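Local atomic coordinates of minor capsid protein (Cafeteriavirus-dependent mavirus, PDB entry 6G42), a protein that builds the pentons of the mavirus capsid as a single jelly-roll protein that assembles into pentamers, probably occupying the fivefold vertices of the shell. Residues V34-S39 with F273-T278; D72-I77 with V88-F93; F155-D160 with E176-V181; I204-N209 with V233-Y238. All blocks are in the same frame, centred on the assembly; numbering follows the deposited sequence.

Contact 1 (V34-S39 with F273-T278); sequences VDIFRS and FNLSFT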
loop_
_atom_site.group_PDB
_atom_site.type_symbol
_atom_site.label_atom_id
_atom_site.label_comp_id
_atom_site.label_asym_id
_atom_site.label_seq_id
_atom_site.Cartn_x
_atom_site.Cartn_y
_atom_site.Cartn_z
ATOM N N VAL C 34 20.677 27.251 -4.206
ATOM C CA VAL C 34 19.892 28.256 -4.921
ATOM C C VAL C 34 19.828 29.552 -4.138
ATOM O O VAL C 34 19.562 29.542 -2.935
ATOM C CB VAL C 34 18.422 27.837 -5.149
ATOM C CG1 VAL C 34 17.801 28.718 -6.221
ATOM C CG2 VAL C 34 18.308 26.395 -5.572
ATOM N N ASP C 35 20.036 30.659 -4.844
ATOM C CA ASP C 35 19.765 31.988 -4.314
ATOM C C ASP C 35 18.410 32.446 -4.829
ATOM O O ASP C 35 18.249 32.717 -6.021
ATOM C CB ASP C 35 20.851 32.983 -4.741
ATOM C CG ASP C 35 22.205 32.686 -4.109
ATOM O OD1 ASP C 35 22.263 32.333 -2.904
ATOM O OD2 ASP C 35 23.223 32.825 -4.823
ATOM N N ILE C 36 17.437 32.506 -3.924
ATOM C CA ILE C 36 16.152 33.152 -4.197
ATOM C C ILE C 36 16.380 34.648 -4.019
ATOM O O ILE C 36 16.783 35.077 -2.943
ATOM C CB ILE C 36 15.028 32.679 -3.238
ATOM C CG1 ILE C 36 14.586 31.246 -3.572
ATOM C CG2 ILE C 36 13.822 33.620 -3.294
ATOM C CD1 ILE C 36 15.439 30.168 -2.942
ATOM N N PHE C 37 16.119 35.424 -5.069
ATOM C CA PHE C 37 16.330 36.872 -5.063
ATOM C C PHE C 37 15.178 37.524 -5.829
ATOM O O PHE C 37 14.907 37.157 -6.973
ATOM C CB PHE C 37 17.700 37.177 -5.699
ATOM C CG PHE C 37 18.160 38.625 -5.609
ATOM C CD1 PHE C 37 17.615 39.551 -4.703
ATOM C CD2 PHE C 37 19.208 39.051 -6.424
ATOM C CE1 PHE C 37 18.082 40.861 -4.652
ATOM C CE2 PHE C 37 19.679 40.357 -6.368
ATOM C CZ PHE C 37 19.117 41.262 -5.482
ATOM N N ARG C 38 14.482 38.453 -5.172
ATOM C CA ARG C 38 13.283 39.097 -5.730
ATOM C C ARG C 38 13.319 40.628 -5.692
ATOM O O ARG C 38 14.116 41.221 -4.965
ATOM C CB ARG C 38 12.041 38.582 -5.008
ATOM C CG ARG C 38 11.898 37.067 -5.084
ATOM C CD ARG C 38 10.470 36.618 -4.838
ATOM N NE ARG C 38 9.576 36.985 -5.937
ATOM C CZ ARG C 38 9.501 36.356 -7.110
ATOM N NH1 ARG C 38 10.273 35.302 -7.382
ATOM N NH2 ARG C 38 8.640 36.790 -8.025
ATOM N N SER C 39 12.448 41.256 -6.482
ATOM C CA SER C 39 12.413 42.723 -6.602
ATOM C C SER C 39 11.969 43.379 -5.301
ATOM O O SER C 39 12.721 44.149 -4.701
ATOM C CB SER C 39 11.493 43.169 -7.741
ATOM O OG SER C 39 11.963 42.687 -8.980
ATOM N N PHE C 273 17.328 34.982 0.071
ATOM C CA PHE C 273 17.939 33.974 0.940
ATOM C C PHE C 273 18.499 32.816 0.128
ATOM O O PHE C 273 18.204 32.672 -1.056
ATOM C CB PHE C 273 16.943 33.460 1.995
ATOM C CG PHE C 273 15.687 32.859 1.418
ATOM C CD1 PHE C 273 14.602 33.665 1.088
ATOM C CD2 PHE C 273 15.578 31.485 1.228
ATOM C CE1 PHE C 273 13.441 33.120 0.567
ATOM C CE2 PHE C 273 14.419 30.934 0.707
ATOM C CZ PHE C 273 13.348 31.753 0.374
ATOM N N ASN C 274 19.313 32.007 0.795
ATOM C CA ASN C 274 19.957 30.843 0.204
ATOM C C ASN C 274 19.279 29.561 0.691
ATOM O O ASN C 274 18.863 29.473 1.847
ATOM C CB ASN C 274 21.433 30.817 0.594
ATOM C CG ASN C 274 22.209 29.747 -0.143
ATOM O OD1 ASN C 274 22.492 28.677 0.408
ATOM N ND2 ASN C 274 22.541 30.017 -1.402
ATOM N N LEU C 275 19.166 28.585 -0.207
ATOM C CA LEU C 275 18.773 27.219 0.144
ATOM C C LEU C 275 19.827 26.280 -0.418
ATOM O O LEU C 275 20.280 26.464 -1.552
ATOM C CB LEU C 275 17.413 26.851 -0.453
ATOM C CG LEU C 275 16.203 27.664 -0.002
ATOM C CD1 LEU C 275 14.992 27.331 -0.854
ATOM C CD2 LEU C 275 15.898 27.407 1.458
ATOM N N SER C 276 20.211 25.278 0.375
ATOM C CA SER C 276 21.094 24.212 -0.099
ATOM C C SER C 276 20.695 22.863 0.475
ATOM O O SER C 276 20.144 22.787 1.570
ATOM C CB SER C 276 22.562 24.521 0.226
ATOM O OG SER C 276 22.700 25.038 1.528
ATOM N N PHE C 277 20.996 21.809 -0.287
ATOM C CA PHE C 277 20.697 20.423 0.080
ATOM C C PHE C 277 21.935 19.728 0.660
ATOM O O PHE C 277 23.026 19.787 0.089
ATOM C CB PHE C 277 20.171 19.651 -1.139
ATOM C CG PHE C 277 18.747 19.988 -1.506
ATOM C CD1 PHE C 277 18.442 21.176 -2.173
ATOM C CD2 PHE C 277 17.709 19.122 -1.181
ATOM C CE1 PHE C 277 17.131 21.488 -2.506
ATOM C CE2 PHE C 277 16.397 19.427 -1.517
ATOM C CZ PHE C 277 16.105 20.607 -2.180
ATOM N N THR C 278 21.741 19.059 1.791
ATOM C CA THR C 278 22.821 18.446 2.551
ATOM C C THR C 278 22.414 17.039 2.961
ATOM O O THR C 278 21.274 16.816 3.373
ATOM C CB THR C 278 23.106 19.246 3.830
ATOM O OG1 THR C 278 23.172 20.646 3.531
ATOM C CG2 THR C 278 24.414 18.817 4.444
#

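Contact 2 (D72-I77 with V88-F93); sequences DYQVGI and VREVDF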
loop_
_atom_site.group_PDB
_atom_site.type_symbol
_atom_site.label_atom_id
_atom_site.label_comp_id
_atom_site.label_asym_id
_atom_site.label_seq_id
_atom_site.Cartn_x
_atom_site.Cartn_y
_atom_site.Cartn_z
ATOM N N ASP C 72 33.764 -2.549 10.841
ATOM C CA ASP C 72 34.985 -3.315 11.139
ATOM C C ASP C 72 34.716 -4.804 10.944
ATOM O O ASP C 72 34.532 -5.546 11.908
ATOM C CB ASP C 72 35.456 -3.049 12.576
ATOM C CG ASP C 72 35.835 -1.594 12.817
ATOM O OD1 ASP C 72 36.547 -0.998 11.978
ATOM O OD2 ASP C 72 35.427 -1.045 13.863
ATOM N N TYR C 73 34.693 -5.232 9.687
ATOM C CA TYR C 73 34.371 -6.620 9.352
ATOM C C TYR C 73 35.589 -7.530 9.486
ATOM O O TYR C 73 36.723 -7.090 9.302
ATOM C CB TYR C 73 33.792 -6.734 7.931
ATOM C CG TYR C 73 32.454 -6.034 7.685
ATOM C CD1 TYR C 73 31.572 -5.722 8.733
ATOM C CD2 TYR C 73 32.055 -5.721 6.384
ATOM C CE1 TYR C 73 30.359 -5.093 8.486
ATOM C CE2 TYR C 73 30.842 -5.095 6.130
ATOM C CZ TYR C 73 29.998 -4.779 7.184
ATOM O OH TYR C 73 28.796 -4.158 6.937
ATOM N N GLN C 74 35.325 -8.797 9.812
ATOM C CA GLN C 74 36.332 -9.862 9.844
ATOM C C GLN C 74 35.674 -11.191 9.504
ATOM O O GLN C 74 34.665 -11.553 10.113
ATOM C CB GLN C 74 36.964 -10.014 11.229
ATOM C CG GLN C 74 37.846 -8.868 11.691
ATOM C CD GLN C 74 38.542 -9.154 13.019
ATOM O OE1 GLN C 74 38.692 -10.309 13.429
ATOM N NE2 GLN C 74 38.971 -8.092 13.699
ATOM N N VAL C 75 36.253 -11.913 8.547
ATOM C CA VAL C 75 35.862 -13.306 8.275
ATOM C C VAL C 75 36.881 -14.264 8.887
ATOM O O VAL C 75 37.954 -13.849 9.322
ATOM C CB VAL C 75 35.660 -13.614 6.770
ATOM C CG1 VAL C 75 34.455 -12.855 6.239
ATOM C CG2 VAL C 75 36.904 -13.312 5.939
ATOM N N GLY C 76 36.523 -15.542 8.930
ATOM C CA GLY C 76 37.399 -16.583 9.467
ATOM C C GLY C 76 36.974 -17.970 9.038
ATOM O O GLY C 76 35.920 -18.141 8.426
ATOM N N ILE C 77 37.809 -18.959 9.346
ATOM C CA ILE C 77 37.519 -20.361 9.019
ATOM C C ILE C 77 37.782 -21.245 10.228
ATOM O O ILE C 77 38.849 -21.175 10.839
ATOM C CB ILE C 77 38.329 -20.851 7.805
ATOM C CG1 ILE C 77 38.193 -19.828 6.672
ATOM C CG2 ILE C 77 37.852 -22.237 7.375
ATOM C CD1 ILE C 77 38.696 -20.270 5.324
ATOM N N VAL C 88 41.903 -15.810 10.660
ATOM C CA VAL C 88 41.012 -14.647 10.708
ATOM C C VAL C 88 41.704 -13.475 10.004
ATOM O O VAL C 88 42.893 -13.224 10.229
ATOM C CB VAL C 88 40.657 -14.254 12.166
ATOM C CG1 VAL C 88 39.886 -12.942 12.226
ATOM C CG2 VAL C 88 39.841 -15.347 12.836
ATOM N N ARG C 89 40.951 -12.756 9.170
ATOM C CA ARG C 89 41.459 -11.573 8.456
ATOM C C ARG C 89 40.409 -10.461 8.382
ATOM O O ARG C 89 39.210 -10.732 8.301
ATOM C CB ARG C 89 41.902 -11.957 7.044
ATOM C CG ARG C 89 42.777 -10.906 6.367
ATOM C CD ARG C 89 43.262 -11.352 4.995
ATOM N NE ARG C 89 44.106 -12.548 5.059
ATOM C CZ ARG C 89 44.659 -13.158 4.009
ATOM N NH1 ARG C 89 44.477 -12.699 2.772
ATOM N NH2 ARG C 89 45.407 -14.241 4.202
ATOM N N GLU C 90 40.874 -9.212 8.409
ATOM C CA GLU C 90 40.002 -8.049 8.224
ATOM C C GLU C 90 39.654 -7.891 6.753
ATOM O O GLU C 90 40.497 -8.118 5.891
ATOM C CB GLU C 90 40.679 -6.759 8.704
ATOM C CG GLU C 90 41.116 -6.759 10.163
ATOM C CD GLU C 90 41.598 -5.397 10.657
ATOM O OE1 GLU C 90 41.594 -4.410 9.880
ATOM O OE2 GLU C 90 41.984 -5.313 11.845
ATOM N N VAL C 91 38.419 -7.486 6.473
ATOM C CA VAL C 91 37.996 -7.188 5.104
ATOM C C VAL C 91 38.547 -5.805 4.729
ATOM O O VAL C 91 38.297 -4.818 5.427
ATOM C CB VAL C 91 36.458 -7.240 4.938
ATOM C CG1 VAL C 91 36.044 -6.947 3.495
ATOM C CG2 VAL C 91 35.926 -8.605 5.356
ATOM N N ASP C 92 39.301 -5.759 3.632
ATOM C CA ASP C 92 39.939 -4.533 3.154
ATOM C C ASP C 92 39.141 -3.980 1.973
ATOM O O ASP C 92 39.024 -4.632 0.938
ATOM C CB ASP C 92 41.392 -4.823 2.740
ATOM C CG ASP C 92 42.244 -3.556 2.597
ATOM O OD1 ASP C 92 41.704 -2.430 2.593
ATOM O OD2 ASP C 92 43.482 -3.690 2.484
ATOM N N PHE C 93 38.593 -2.780 2.146
ATOM C CA PHE C 93 37.827 -2.090 1.098
ATOM C C PHE C 93 38.633 -1.016 0.337
ATOM O O PHE C 93 38.114 -0.407 -0.604
ATOM C CB PHE C 93 36.560 -1.469 1.706
ATOM C CG PHE C 93 35.563 -2.484 2.207
ATOM C CD1 PHE C 93 34.657 -3.082 1.333
ATOM C CD2 PHE C 93 35.524 -2.840 3.550
ATOM C CE1 PHE C 93 33.733 -4.012 1.790
ATOM C CE2 PHE C 93 34.604 -3.770 4.012
ATOM C CZ PHE C 93 33.705 -4.356 3.131
#

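Contact 3 (F155-D160 with E176-V181); sequences FIMFND and EEYSLV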
loop_
_atom_site.group_PDB
_atom_site.type_symbol
_atom_site.label_atom_id
_atom_site.label_comp_id
_atom_site.label_asym_id
_atom_site.label_seq_id
_atom_site.Cartn_x
_atom_site.Cartn_y
_atom_site.Cartn_z
ATOM N N PHE C 155 33.675 -24.477 8.621
ATOM C CA PHE C 155 32.654 -23.430 8.682
ATOM C C PHE C 155 33.240 -22.093 8.234
ATOM O O PHE C 155 34.459 -21.920 8.197
ATOM C CB PHE C 155 32.158 -23.251 10.117
ATOM C CG PHE C 155 31.120 -24.244 10.547
ATOM C CD1 PHE C 155 29.935 -24.394 9.829
ATOM C CD2 PHE C 155 31.296 -24.993 11.710
ATOM C CE1 PHE C 155 28.965 -25.296 10.242
ATOM C CE2 PHE C 155 30.329 -25.892 12.130
ATOM C CZ PHE C 155 29.162 -26.045 11.395
ATOM N N ILE C 156 32.353 -21.154 7.908
ATOM C CA ILE C 156 32.710 -19.745 7.714
ATOM C C ILE C 156 32.322 -18.994 8.988
ATOM O O ILE C 156 31.232 -19.200 9.524
ATOM C CB ILE C 156 31.979 -19.124 6.504
ATOM C CG1 ILE C 156 32.378 -19.841 5.208
ATOM C CG2 ILE C 156 32.292 -17.631 6.383
ATOM C CD1 ILE C 156 31.445 -19.585 4.041
ATOM N N MET C 157 33.217 -18.120 9.452
ATOM C CA MET C 157 33.015 -17.313 10.665
ATOM C C MET C 157 32.764 -15.858 10.298
ATOM O O MET C 157 33.440 -15.321 9.428
ATOM C CB MET C 157 34.259 -17.349 11.553
ATOM C CG MET C 157 34.605 -18.703 12.148
ATOM S SD MET C 157 36.303 -18.737 12.754
ATOM C CE MET C 157 36.276 -17.480 14.029
ATOM N N PHE C 158 31.795 -15.238 10.969
ATOM C CA PHE C 158 31.500 -13.804 10.855
ATOM C C PHE C 158 31.695 -13.196 12.242
ATOM O O PHE C 158 31.166 -13.717 13.228
ATOM C CB PHE C 158 30.026 -13.589 10.460
ATOM C CG PHE C 158 29.729 -13.683 8.975
ATOM C CD1 PHE C 158 30.482 -14.473 8.103
ATOM C CD2 PHE C 158 28.629 -13.005 8.459
ATOM C CE1 PHE C 158 30.166 -14.550 6.754
ATOM C CE2 PHE C 158 28.310 -13.082 7.110
ATOM C CZ PHE C 158 29.080 -13.856 6.256
ATOM N N ASN C 159 32.432 -12.090 12.325
ATOM C CA ASN C 159 32.534 -11.325 13.584
ATOM C C ASN C 159 31.242 -10.527 13.824
ATOM O O ASN C 159 30.329 -10.571 13.001
ATOM C CB ASN C 159 33.790 -10.436 13.610
ATOM C CG ASN C 159 33.685 -9.216 12.714
ATOM O OD1 ASN C 159 32.991 -9.229 11.703
ATOM N ND2 ASN C 159 34.412 -8.161 13.066
ATOM N N ASP C 160 31.169 -9.801 14.935
ATOM C CA ASP C 160 29.909 -9.180 15.353
ATOM C C ASP C 160 29.385 -8.072 14.424
ATOM O O ASP C 160 28.175 -7.893 14.322
ATOM C CB ASP C 160 29.997 -8.657 16.790
ATOM C CG ASP C 160 28.622 -8.437 17.420
ATOM O OD1 ASP C 160 27.744 -9.320 17.273
ATOM O OD2 ASP C 160 28.418 -7.375 18.053
ATOM N N GLU C 176 32.765 -14.817 22.111
ATOM C CA GLU C 176 32.327 -13.413 22.318
ATOM C C GLU C 176 32.353 -12.496 21.082
ATOM O O GLU C 176 31.658 -11.473 21.066
ATOM C CB GLU C 176 33.154 -12.731 23.415
ATOM C CG GLU C 176 32.975 -13.303 24.812
ATOM C CD GLU C 176 33.386 -12.335 25.917
ATOM O OE1 GLU C 176 34.154 -11.381 25.656
ATOM O OE2 GLU C 176 32.935 -12.531 27.062
ATOM N N GLU C 177 33.178 -12.832 20.088
ATOM C CA GLU C 177 33.259 -12.073 18.832
ATOM C C GLU C 177 32.690 -12.811 17.612
ATOM O O GLU C 177 31.880 -12.244 16.875
ATOM C CB GLU C 177 34.715 -11.662 18.566
ATOM C CG GLU C 177 34.906 -10.632 17.453
ATOM C CD GLU C 177 34.139 -9.342 17.688
ATOM O OE1 GLU C 177 34.113 -8.857 18.839
ATOM O OE2 GLU C 177 33.556 -8.810 16.723
ATOM N N TYR C 178 33.111 -14.060 17.405
ATOM C CA TYR C 178 32.849 -14.787 16.147
ATOM C C TYR C 178 31.663 -15.757 16.227
ATOM O O TYR C 178 31.395 -16.336 17.279
ATOM C CB TYR C 178 34.115 -15.531 15.697
ATOM C CG TYR C 178 35.334 -14.632 15.624
ATOM C CD1 TYR C 178 35.472 -13.689 14.606
ATOM C CD2 TYR C 178 36.343 -14.706 16.587
ATOM C CE1 TYR C 178 36.581 -12.852 14.543
ATOM C CE2 TYR C 178 37.455 -13.876 16.533
ATOM C CZ TYR C 178 37.570 -12.950 15.511
ATOM O OH TYR C 178 38.669 -12.123 15.458
ATOM N N SER C 179 30.968 -15.919 15.099
ATOM C CA SER C 179 29.793 -16.798 14.986
ATOM C C SER C 179 29.882 -17.628 13.709
ATOM O O SER C 179 30.358 -17.140 12.687
ATOM C CB SER C 179 28.498 -15.976 14.960
ATOM O OG SER C 179 28.335 -15.210 16.141
ATOM N N LEU C 180 29.406 -18.872 13.776
ATOM C CA LEU C 180 29.463 -19.813 12.648
ATOM C C LEU C 180 28.279 -19.649 11.698
ATOM O O LEU C 180 27.131 -19.590 12.136
ATOM C CB LEU C 180 29.481 -21.264 13.149
ATOM C CG LEU C 180 30.606 -21.693 14.090
ATOM C CD1 LEU C 180 30.314 -23.081 14.649
ATOM C CD2 LEU C 180 31.962 -21.666 13.401
ATOM N N VAL C 181 28.563 -19.610 10.398
ATOM C CA VAL C 181 27.523 -19.565 9.371
ATOM C C VAL C 181 27.085 -20.998 9.058
ATOM O O VAL C 181 27.835 -21.770 8.453
ATOM C CB VAL C 181 28.016 -18.856 8.088
ATOM C CG1 VAL C 181 26.926 -18.818 7.023
ATOM C CG2 VAL C 181 28.472 -17.439 8.411
#

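Contact 4 (I204-N209 with V233-Y238); sequences IVIESN and VFLTNY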
loop_
_atom_site.group_PDB
_atom_site.type_symbol
_atom_site.label_atom_id
_atom_site.label_comp_id
_atom_site.label_asym_id
_atom_site.label_seq_id
_atom_site.Cartn_x
_atom_site.Cartn_y
_atom_site.Cartn_z
ATOM N N ILE C 204 18.259 13.547 4.343
ATOM C CA ILE C 204 18.609 14.586 3.364
ATOM C C ILE C 204 17.825 15.816 3.798
ATOM O O ILE C 204 16.604 15.760 3.954
ATOM C CB ILE C 204 18.216 14.210 1.916
ATOM C CG1 ILE C 204 19.028 12.999 1.435
ATOM C CG2 ILE C 204 18.433 15.394 0.970
ATOM C CD1 ILE C 204 18.540 12.393 0.135
ATOM N N VAL C 205 18.540 16.923 3.955
ATOM C CA VAL C 205 18.031 18.124 4.599
ATOM C C VAL C 205 18.165 19.302 3.647
ATOM O O VAL C 205 19.093 19.349 2.844
ATOM C CB VAL C 205 18.848 18.405 5.883
ATOM C CG1 VAL C 205 18.603 19.805 6.434
ATOM C CG2 VAL C 205 18.545 17.361 6.949
ATOM N N ILE C 206 17.226 20.242 3.747
ATOM C CA ILE C 206 17.356 21.581 3.159
ATOM C C ILE C 206 17.692 22.556 4.291
ATOM O O ILE C 206 16.934 22.657 5.260
ATOM C CB ILE C 206 16.054 22.038 2.469
ATOM C CG1 ILE C 206 15.739 21.125 1.282
ATOM C CG2 ILE C 206 16.168 23.490 2.004
ATOM C CD1 ILE C 206 14.382 21.355 0.646
ATOM N N GLU C 207 18.816 23.267 4.151
ATOM C CA GLU C 207 19.256 24.291 5.124
ATOM C C GLU C 207 19.522 25.659 4.480
ATOM O O GLU C 207 19.635 25.776 3.253
ATOM C CB GLU C 207 20.476 23.807 5.934
ATOM C CG GLU C 207 21.639 23.227 5.139
ATOM C CD GLU C 207 22.723 22.613 6.021
ATOM O OE1 GLU C 207 22.413 22.067 7.105
ATOM O OE2 GLU C 207 23.903 22.658 5.625
ATOM N N SER C 208 19.600 26.681 5.335
ATOM C CA SER C 208 19.787 28.073 4.921
ATOM C C SER C 208 20.652 28.830 5.922
ATOM O O SER C 208 20.377 28.800 7.120
ATOM C CB SER C 208 18.435 28.777 4.815
ATOM O OG SER C 208 18.597 30.137 4.444
ATOM N N ASN C 209 21.679 29.518 5.425
ATOM C CA ASN C 209 22.545 30.356 6.283
ATOM C C ASN C 209 21.988 31.763 6.584
ATOM O O ASN C 209 22.395 32.375 7.570
ATOM C CB ASN C 209 23.992 30.438 5.747
ATOM C CG ASN C 209 24.076 30.878 4.289
ATOM O OD1 ASN C 209 23.155 31.491 3.750
ATOM N ND2 ASN C 209 25.193 30.554 3.643
ATOM N N VAL C 233 19.791 25.528 11.431
ATOM C CA VAL C 233 18.659 25.834 10.555
ATOM C C VAL C 233 18.405 24.631 9.654
ATOM O O VAL C 233 19.254 24.265 8.841
ATOM C CB VAL C 233 18.929 27.081 9.693
ATOM C CG1 VAL C 233 17.760 27.364 8.759
ATOM C CG2 VAL C 233 19.192 28.289 10.586
ATOM N N PHE C 234 17.240 24.017 9.839
ATOM C CA PHE C 234 16.805 22.844 9.088
ATOM C C PHE C 234 15.381 23.150 8.623
ATOM O O PHE C 234 14.499 23.346 9.458
ATOM C CB PHE C 234 16.785 21.600 9.989
ATOM C CG PHE C 234 18.149 21.070 10.372
ATOM C CD1 PHE C 234 19.010 21.806 11.177
ATOM C CD2 PHE C 234 18.549 19.795 9.980
ATOM C CE1 PHE C 234 20.252 21.307 11.545
ATOM C CE2 PHE C 234 19.793 19.289 10.346
ATOM C CZ PHE C 234 20.645 20.045 11.130
ATOM N N LEU C 235 15.157 23.198 7.309
ATOM C CA LEU C 235 13.825 23.502 6.740
ATOM C C LEU C 235 12.943 22.277 6.456
ATOM O O LEU C 235 11.720 22.377 6.499
ATOM C CB LEU C 235 13.969 24.349 5.478
ATOM C CG LEU C 235 14.728 25.667 5.644
ATOM C CD1 LEU C 235 14.581 26.498 4.379
ATOM C CD2 LEU C 235 14.265 26.469 6.851
ATOM N N THR C 236 13.565 21.147 6.137
ATOM C CA THR C 236 12.874 19.854 6.121
ATOM C C THR C 236 13.884 18.721 6.322
ATOM O O THR C 236 15.074 18.889 6.055
ATOM C CB THR C 236 12.021 19.642 4.836
ATOM O OG1 THR C 236 11.164 18.499 4.995
ATOM C CG2 THR C 236 12.895 19.460 3.591
ATOM N N ASN C 237 13.383 17.591 6.819
ATOM C CA ASN C 237 14.157 16.373 7.044
ATOM C C ASN C 237 13.522 15.253 6.255
ATOM O O ASN C 237 12.479 14.735 6.659
ATOM C CB ASN C 237 14.095 15.960 8.509
ATOM C CG ASN C 237 15.060 16.715 9.376
ATOM O OD1 ASN C 237 15.178 17.936 9.277
ATOM N ND2 ASN C 237 15.738 15.994 10.268
ATOM N N TYR C 238 14.131 14.878 5.142
ATOM C CA TYR C 238 13.687 13.716 4.383
ATOM C C TYR C 238 14.489 12.518 4.865
ATOM O O TYR C 238 15.707 12.513 4.757
ATOM C CB TYR C 238 13.899 13.933 2.886
ATOM C CG TYR C 238 13.488 12.763 2.031
ATOM C CD1 TYR C 238 12.172 12.618 1.606
ATOM C CD2 TYR C 238 14.413 11.799 1.641
ATOM C CE1 TYR C 238 11.789 11.545 0.818
ATOM C CE2 TYR C 238 14.037 10.720 0.856
ATOM C CZ TYR C 238 12.723 10.599 0.446
ATOM O OH TYR C 238 12.338 9.536 -0.334
#

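Contact 1 (V34-S39 with F273-T278)
Asn-274 carries CG anti to its backbone N (chi1 -172°), and Asp-35 carries CG anti to its carbonyl carbon (chi1 -67°). The two side chains rise from the same face of an antiparallel strand pair and cross. Asn-274 ND2 donates to Asp-35 OD1 at 2.8 Å. The acceptor lies in the amide plane of Asn-274, but the donor stands above the carboxylate plane, 40° out of it. Asn-274 ND2 has a second partner in Ser-33 OG, so the amide is held by two bonds.

The other face is apolar. Ile-36 and Phe-273 lie side by side and point the same way. Ile-36 CB sits over one face of the Phe-273 ring, 4.2 Å from its centroid, in a CH-pi contact displaced toward the rim. Ile-36 CD1 also meets Leu-275 CD1 at 3.6 Å. Backbone bonds hold Val-34 to Leu-275 and Ile-36 to Phe-273 in both directions.

Strand 33-37 is the neighbour of 272-281, as strands C and H are in the CHEF sheet of a jelly roll. Strand 201-207 pairs with the other edge of 272-281. Strands 8-15 and 296-305 of the facing sheet cover the apolar side.

Contact 2 (D72-I77 with V88-F93)
Val-75 and Arg-89 are joined by two backbone hydrogen bonds. Val-75 N donates to Arg-89 O and Arg-89 N to Val-75 O, each at 3.2 Å. A third, weak bond runs from Val-91 N to Tyr-73 O at 3.3 Å, past the regular strands. Between them, CA-H...O contacts link Gln-74 CA to Arg-89 O and Glu-90 CA to Tyr-73 O.

The backbone hydrogen bonds belong to the beta hairpin of strands 74-79 and 84-90. The hairpin forms one side of a five-stranded antiparallel sheet, in a domain inserted between two strands of the jelly roll. Gly-76 faces Val-88 in a non-hydrogen-bonded pair, with their CA atoms 4.3 Å apart.

Among the polar side chains, Gln-74 carries CG anti to its carbonyl carbon (chi1 -68°), which sets it beside Glu-90 CG at 4.2 Å. Beyond CG its chain is extended and crosses Val-88. Its OE1 is hydrogen-bonded to Tyr-178 OH.

The apolar contacts lie on the other side and at the end of the hairpin. Tyr-73 CB packs on Val-91 CG2 at 3.8 Å. Tyr-73 CD2 comes to the edge of the Phe-93 ring, near its plane, and is 3.9 Å from Phe-93 CZ. Tyr-73 OH is hydrogen-bonded to Asp-165 OD2. Helix 106-120 covers Val-75, Val-91 and Phe-93, and helix 160-165 packs against Tyr-73 and Val-75.

Contact 3 (F155-D160 with E176-V181)
Phe-158 and Ser-179 form a hydrogen-bonded pair where strands 154-158 and 179-181 run antiparallel in the five-stranded sheet of the inserted domain. Phe-158 N donates to Ser-179 O, and Ser-179 N to Phe-158 O, both at 2.9 Å. Val-181 N reaches Ile-156 O at 2.8 Å.

On one face, Val-181 CG2 lies over the Phe-158 ring, 3.9 Å from its centroid, in a CH-pi contact. On the other, Met-157 bends at chi3 (62°), bringing its CE against Tyr-178 CB and CG. Leu-180 crosses Phe-155 at about a right angle. Its CB lies over one face of that ring, toward the rim, and Leu-180 CD1 is 3.6 Å from Phe-155 CD2.

Strand 154-158 runs on into helix 160-165, with Asn-159 at the N-cap. Asn-159 OD1 makes a weak bond to Met-162 N, and its ND2 holds Asp-72 O. Glu-177 bends at chi2 (57°), and its OE2 accepts Asp-160 N at 3.1 Å. The donor stands 42° out of the carboxylate plane. The helix start may favour this negative charge, though nearby Asp-160 would oppose it. Ser-179 OG is hydrogen-bonded to Asp-173 OD1 and to Arg-25 of a neighbouring subunit. Asp-160 OD2 is hydrogen-bonded to Gln-294 of the same neighbour.

Contact 4 (I204-N209 with V233-Y238)
Ile-204 and Tyr-238 pair through two backbone hydrogen bonds. Ile-204 N meets Tyr-238 O at 2.8 Å, and Tyr-238 N meets Ile-204 O at 2.9 Å. The strand axes run antiparallel at 164°. One step on, the ladder shifts. Leu-235 N donates to Ile-206 O at 2.8 Å, while the bond from Ile-206 N to Thr-236 O is weak at 3.4 Å. The Leu-235 N bond and the helix-like backbone of Leu-235 are consistent with a classic beta bulge.

Val-205 works on one face. Its CG1 is anti to the backbone N (chi1 166°) and lies 3.5 Å from Phe-234 CD2, meeting that ring obliquely. On the other face Ile-206 CD1 touches Thr-236 CG2 at 3.8 Å. Ile-206 CG2 packs on Leu-235 CD1 at 4.1 Å, where the two side chains cross at about a right angle. Past the strand, Val-233 CG1 lies against the backbone O of Ser-208. Ser-208 OG is hydrogen-bonded to Asn-274 O and Leu-211 N.

The pair corresponds to strands E and F of the CHEF sheet. Strands 49-62 and 248-264 of the facing sheet pack on Ile-204, Ile-206, Thr-236 and Tyr-238. Across the two segments the hydrogen bonds are all between backbone atoms, and the side chains meet by apolar packing. The face of Ile-204, Ile-206 and Thr-236 is therefore part of the interior between the two sheets.

In the fold
Contacts 1 and 4 belong to one jelly-roll sheet and touch through neighbouring strands 272-281 and 201-207. Contacts 2 and 3 share the sheet of the inserted domain, where strands 74-79 and 154-158 are neighbours. The centres of contacts 1 and 3 are 51 Å apart, on opposite sides of the chain's centre. Contact 4 is buried and mostly apolar. Contact 1, at a strand that is outermost within the chain, adds a partly exposed amide-carboxylate bond. Contact 2 is also partly exposed, with its apolar side under helices. Contact 3 is buried yet joins packing to polar helix capping and subunit bonding. Contacts 2, 3 and 4 all lie within the chain loop closed by contact 1.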